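PDB 4UB9: molinate hydrolase from Gulosibacter molinativorax, which hydrolyses the thiocarbamate pesticide molinate and is a zinc-binding member of the amidohydrolase family. Local coordinates for residues P226-Y231 with V269-R274; A417-G422 with A456-M461. All blocks are in the same frame, centred on the assembly; numbering follows the deposited sequence.

The two contacts follow one another along the chain: contact 1 (226-231 with 269-274) is complete before contact 2 (417-422 with 456-461) begins. Both fall within the amidohydrolase region of the chain, a family of the TIM-barrel clan, but on opposite sides of the chain's centre. Their own centres are about 37 Å apart and their nearest atoms about 19 Å apart, so neither touches the other. Contact 1 joins helices 221-232 and 262-275 at a partly exposed surface. Contact 2 is buried, and sets helix 415-421 against the loop between strands 447-450 and 464-469. Together they tie chain-distant pieces at two separate places, both away from the zinc ligands H282 and H302.

Contact 1: P226-Y231 with V269-R274; sequences PLIREY and VDEVRR
R229 swings its CG anti to the backbone N (chi1 -177°) and stays extended as far as NE, which takes its shaft past E271 and brings its guanidinium beside R274; the E271 chain instead folds at chi2 (-66°) and lays its carboxylate along that shaft. The aliphatic part does the touching: R229 CD lies 3.4 Å from E271 OE1. No N-H of R229 is aimed at this oxygen, which is displaced from the plane of the guanidinium, so the two charges attract without forming a salt bridge. A water accepts from R229 NH1 in a weak, doubtfully short bond and donates to E271 OE2, 2.8 Å from the water oxygen. The same OE2 is gripped more directly by R274 NH1 at 3.1 Å and by R225, a residue just ahead of 226-231; D270 extends the network through R225 and a long pairing with R274. With so many arginines around it, the buried E271 carboxylate would be expected to remain ionised. R274 carries its NE over one face of the R229 guanidinium, 3.8 Å from R229 NH1, and the nearby carboxylates would offset the closeness of the two cations. On the side facing the sheet the contact turns apolar, where I228 CG2 packs 3.7 Å from E271 CG. The axes of segments 226-231 and 269-274 approach to 9.4 Å and run 29° from parallel, as expected of neighbouring helices on the outside of a TIM barrel. Beneath them is the parallel sheet: I228 and Y231 rest on I175 of strand 174-175, V272 on L279 of strand 279-282, while strand 239-242 follows helix 221-232 and precedes helix 262-275.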
# COMPACT_ATOMS: atom_id res chain seq x y z
N PRO A 226 -10.90 -4.24 -37.39
CA PRO A 226 -11.83 -5.36 -37.27
C PRO A 226 -12.35 -5.60 -35.87
O PRO A 226 -13.45 -6.14 -35.69
CB PRO A 226 -10.97 -6.58 -37.72
CG PRO A 226 -9.55 -6.11 -37.68
CD PRO A 226 -9.60 -4.63 -37.94
N LEU A 227 -11.56 -5.24 -34.87
CA LEU A 227 -11.96 -5.48 -33.45
C LEU A 227 -13.15 -4.61 -33.07
O LEU A 227 -14.15 -5.11 -32.54
CB LEU A 227 -10.82 -5.23 -32.51
CG LEU A 227 -9.65 -6.22 -32.66
CD1 LEU A 227 -8.51 -5.83 -31.72
CD2 LEU A 227 -10.06 -7.65 -32.38
N ILE A 228 -13.07 -3.33 -33.40
CA ILE A 228 -14.20 -2.43 -33.15
C ILE A 228 -15.42 -2.78 -33.99
O ILE A 228 -16.54 -2.77 -33.51
CB ILE A 228 -13.87 -0.95 -33.33
CG1 ILE A 228 -15.10 -0.09 -33.02
CG2 ILE A 228 -13.40 -0.62 -34.75
CD1 ILE A 228 -15.54 -0.14 -31.57
N ARG A 229 -15.20 -3.16 -35.24
CA ARG A 229 -16.31 -3.57 -36.07
C ARG A 229 -17.03 -4.79 -35.52
O ARG A 229 -18.25 -4.83 -35.44
CB ARG A 229 -15.85 -3.88 -37.48
CG ARG A 229 -17.02 -4.23 -38.35
CD ARG A 229 -16.62 -4.07 -39.79
NE ARG A 229 -17.76 -4.25 -40.66
CZ ARG A 229 -17.72 -4.20 -41.98
NH1 ARG A 229 -16.57 -3.94 -42.62
NH2 ARG A 229 -18.84 -4.40 -42.68
N GLU A 230 -16.26 -5.78 -35.15
CA GLU A 230 -16.82 -6.99 -34.55
C GLU A 230 -17.60 -6.71 -33.24
O GLU A 230 -18.67 -7.29 -32.99
CB GLU A 230 -15.67 -7.96 -34.29
CG GLU A 230 -16.01 -9.11 -33.35
CD GLU A 230 -14.80 -9.97 -33.01
OE1 GLU A 230 -13.68 -9.45 -32.71
OE2 GLU A 230 -14.97 -11.21 -33.02
N TYR A 231 -17.01 -5.84 -32.42
CA TYR A 231 -17.64 -5.42 -31.18
C TYR A 231 -19.02 -4.82 -31.46
O TYR A 231 -19.99 -5.23 -30.90
CB TYR A 231 -16.78 -4.39 -30.43
CG TYR A 231 -17.48 -3.89 -29.20
CD1 TYR A 231 -17.56 -4.69 -28.04
CD2 TYR A 231 -18.12 -2.66 -29.19
CE1 TYR A 231 -18.21 -4.23 -26.93
CE2 TYR A 231 -18.77 -2.19 -28.08
CZ TYR A 231 -18.83 -2.99 -26.95
OH TYR A 231 -19.49 -2.56 -25.82
N VAL A 269 -14.16 5.97 -34.79
CA VAL A 269 -15.29 6.84 -35.17
C VAL A 269 -15.96 6.39 -36.50
O VAL A 269 -17.16 6.24 -36.57
CB VAL A 269 -14.86 8.30 -35.25
CG1 VAL A 269 -15.98 9.17 -35.84
CG2 VAL A 269 -14.50 8.79 -33.85
N ASP A 270 -15.14 6.13 -37.50
CA ASP A 270 -15.59 5.69 -38.80
C ASP A 270 -16.37 4.40 -38.69
O ASP A 270 -17.47 4.27 -39.28
CB ASP A 270 -14.38 5.58 -39.73
CG ASP A 270 -14.74 5.16 -41.16
OD1 ASP A 270 -15.47 6.00 -41.74
OD2 ASP A 270 -14.35 4.05 -41.66
N GLU A 271 -15.92 3.47 -37.86
CA GLU A 271 -16.67 2.20 -37.70
C GLU A 271 -18.02 2.35 -36.97
O GLU A 271 -18.95 1.57 -37.18
CB GLU A 271 -15.81 1.13 -37.03
CG GLU A 271 -14.70 0.66 -37.95
CD GLU A 271 -15.23 -0.09 -39.19
OE1 GLU A 271 -16.29 -0.72 -39.10
OE2 GLU A 271 -14.57 -0.03 -40.24
N VAL A 272 -18.06 3.29 -36.03
CA VAL A 272 -19.28 3.56 -35.29
C VAL A 272 -20.28 4.17 -36.23
O VAL A 272 -21.45 3.76 -36.26
CB VAL A 272 -19.03 4.52 -34.11
CG1 VAL A 272 -20.34 4.98 -33.53
CG2 VAL A 272 -18.21 3.82 -33.01
N ARG A 273 -19.82 5.15 -37.01
CA ARG A 273 -20.66 5.79 -38.05
C ARG A 273 -21.17 4.75 -39.03
O ARG A 273 -22.38 4.63 -39.25
CB ARG A 273 -19.88 6.80 -38.84
CG ARG A 273 -19.86 8.21 -38.29
CD ARG A 273 -20.43 8.38 -36.90
NE ARG A 273 -19.99 9.65 -36.33
CZ ARG A 273 -20.70 10.36 -35.46
NH1 ARG A 273 -21.89 9.94 -35.05
NH2 ARG A 273 -20.22 11.50 -34.99
N ARG A 274 -20.27 3.91 -39.51
CA ARG A 274 -20.64 2.81 -40.41
C ARG A 274 -21.75 1.96 -39.79
O ARG A 274 -22.69 1.55 -40.46
CB ARG A 274 -19.42 1.96 -40.77
CG ARG A 274 -19.72 0.70 -41.60
CD ARG A 274 -18.59 -0.36 -41.71
NE ARG A 274 -18.08 -0.44 -43.09
CZ ARG A 274 -16.98 0.18 -43.52
NH1 ARG A 274 -16.25 0.91 -42.69
NH2 ARG A 274 -16.61 0.09 -44.80
O HOH W 1 -14.99 -2.25 -41.81

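Contact 2: A417-G422 with A456-M461; sequences AAILAG and ADITNM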
# COMPACT_ATOMS: atom_id res chain seq x y z
N ALA A 417 -36.13 24.02 -18.79
CA ALA A 417 -34.98 23.51 -19.53
C ALA A 417 -34.36 22.25 -18.80
O ALA A 417 -33.96 21.29 -19.43
CB ALA A 417 -33.94 24.60 -19.72
N ALA A 418 -34.31 22.31 -17.48
CA ALA A 418 -33.95 21.16 -16.68
C ALA A 418 -34.84 19.95 -16.93
O ALA A 418 -34.37 18.83 -17.01
CB ALA A 418 -33.97 21.50 -15.19
N ILE A 419 -36.14 20.17 -17.05
CA ILE A 419 -37.06 19.04 -17.28
C ILE A 419 -36.80 18.45 -18.62
O ILE A 419 -36.88 17.24 -18.80
CB ILE A 419 -38.53 19.47 -17.17
CG1 ILE A 419 -38.84 19.80 -15.71
CG2 ILE A 419 -39.46 18.35 -17.62
CD1 ILE A 419 -40.13 20.56 -15.49
N LEU A 420 -36.56 19.32 -19.60
CA LEU A 420 -36.24 18.86 -20.95
C LEU A 420 -34.90 18.09 -20.98
O LEU A 420 -34.79 17.10 -21.66
CB LEU A 420 -36.17 20.00 -21.98
CG LEU A 420 -37.42 20.84 -22.24
CD1 LEU A 420 -37.34 21.45 -23.64
CD2 LEU A 420 -38.71 20.05 -22.07
N ALA A 421 -33.93 18.54 -20.20
CA ALA A 421 -32.67 17.84 -20.06
C ALA A 421 -32.89 16.42 -19.62
O ALA A 421 -32.16 15.52 -20.01
CB ALA A 421 -31.73 18.55 -19.11
N GLY A 422 -33.94 16.21 -18.85
CA GLY A 422 -34.29 14.91 -18.35
C GLY A 422 -35.39 14.20 -19.09
O GLY A 422 -35.89 13.22 -18.61
N ALA A 456 -42.75 25.56 -10.55
CA ALA A 456 -42.74 26.51 -9.43
C ALA A 456 -41.58 26.20 -8.51
O ALA A 456 -41.00 27.09 -7.88
CB ALA A 456 -44.05 26.39 -8.64
N ASP A 457 -41.31 24.91 -8.38
CA ASP A 457 -40.21 24.40 -7.53
C ASP A 457 -39.75 23.03 -8.06
O ASP A 457 -40.52 22.07 -8.10
CB ASP A 457 -40.65 24.30 -6.08
CG ASP A 457 -39.54 23.87 -5.15
OD1 ASP A 457 -38.53 23.25 -5.58
OD2 ASP A 457 -39.71 24.16 -3.93
N ILE A 458 -38.48 22.99 -8.49
CA ILE A 458 -37.95 21.84 -9.21
C ILE A 458 -37.89 20.58 -8.34
O ILE A 458 -38.14 19.44 -8.82
CB ILE A 458 -36.59 22.16 -9.86
CG1 ILE A 458 -36.24 21.09 -10.88
CG2 ILE A 458 -35.52 22.34 -8.82
CD1 ILE A 458 -37.17 21.02 -12.08
N THR A 459 -37.72 20.77 -7.04
CA THR A 459 -37.84 19.66 -6.05
C THR A 459 -39.23 18.97 -6.09
O THR A 459 -39.37 17.83 -5.65
CB THR A 459 -37.57 20.09 -4.59
OG1 THR A 459 -38.62 20.96 -4.14
CG2 THR A 459 -36.26 20.82 -4.47
N ASN A 460 -40.25 19.65 -6.61
CA ASN A 460 -41.56 19.00 -6.84
C ASN A 460 -41.56 17.87 -7.84
O ASN A 460 -42.56 17.13 -7.98
CB ASN A 460 -42.63 20.01 -7.26
CG ASN A 460 -43.04 20.92 -6.11
OD1 ASN A 460 -43.10 20.49 -4.97
ND2 ASN A 460 -43.35 22.16 -6.43
N MET A 461 -40.46 17.72 -8.54
CA MET A 461 -40.27 16.54 -9.41
C MET A 461 -40.40 15.24 -8.61
O MET A 461 -40.79 14.20 -9.16
CB MET A 461 -38.91 16.58 -10.10
CG MET A 461 -38.76 17.65 -11.19
SD MET A 461 -39.85 17.35 -12.58
CE MET A 461 -39.29 15.75 -13.19
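The last turn of helix 415-421 faces a short 3-10 segment, residues 458-461, with A418 and I458 the nearest pair at 8.5 Å between their CA atoms and no hydrogen bond crossing the gap. I419 contributes the largest share of the contact. Its CB does not start out toward the loop, but CG1, lying anti to the carbonyl carbon (chi1 -69°), brings the longer branch across to meet two partners. One is I458, whose CD1 comes to 4.2 Å from I419 CG1, the two isoleucine chains running antiparallel alongside one another. The other is M461, whose chain curls at both chi2 and chi3 and thereby sets SD 4.1 Å from I419 CG1. A418 adds its methyl, CB standing 4.5 Å from I458 CD1 in a looser touch. All four residues are buried, and the contact is wholly apolar. An Asx turn leads into the 3-10 segment that supplies I458 and M461: D457 OD1 accepts from T459 N at 3.0 Å and from T459 OG1 at 2.7 Å, both donors reaching it from the same face of the carboxylate. The 3-10 hydrogen bonds N460 N to D457 O and M461 N to I458 O follow; I458 and M461, three residues apart, fall one 3-10 turn apart, and the CB of each points toward the helix. The helix itself ends at A421, which bonds through its backbone to L370, while G422, the first residue to leave helical angles, does so with V94. Helix 400-410 covers I458 through M405 and V409 and touches M461 through F402; L90 of strand 88-95 lies against both I419 and M461.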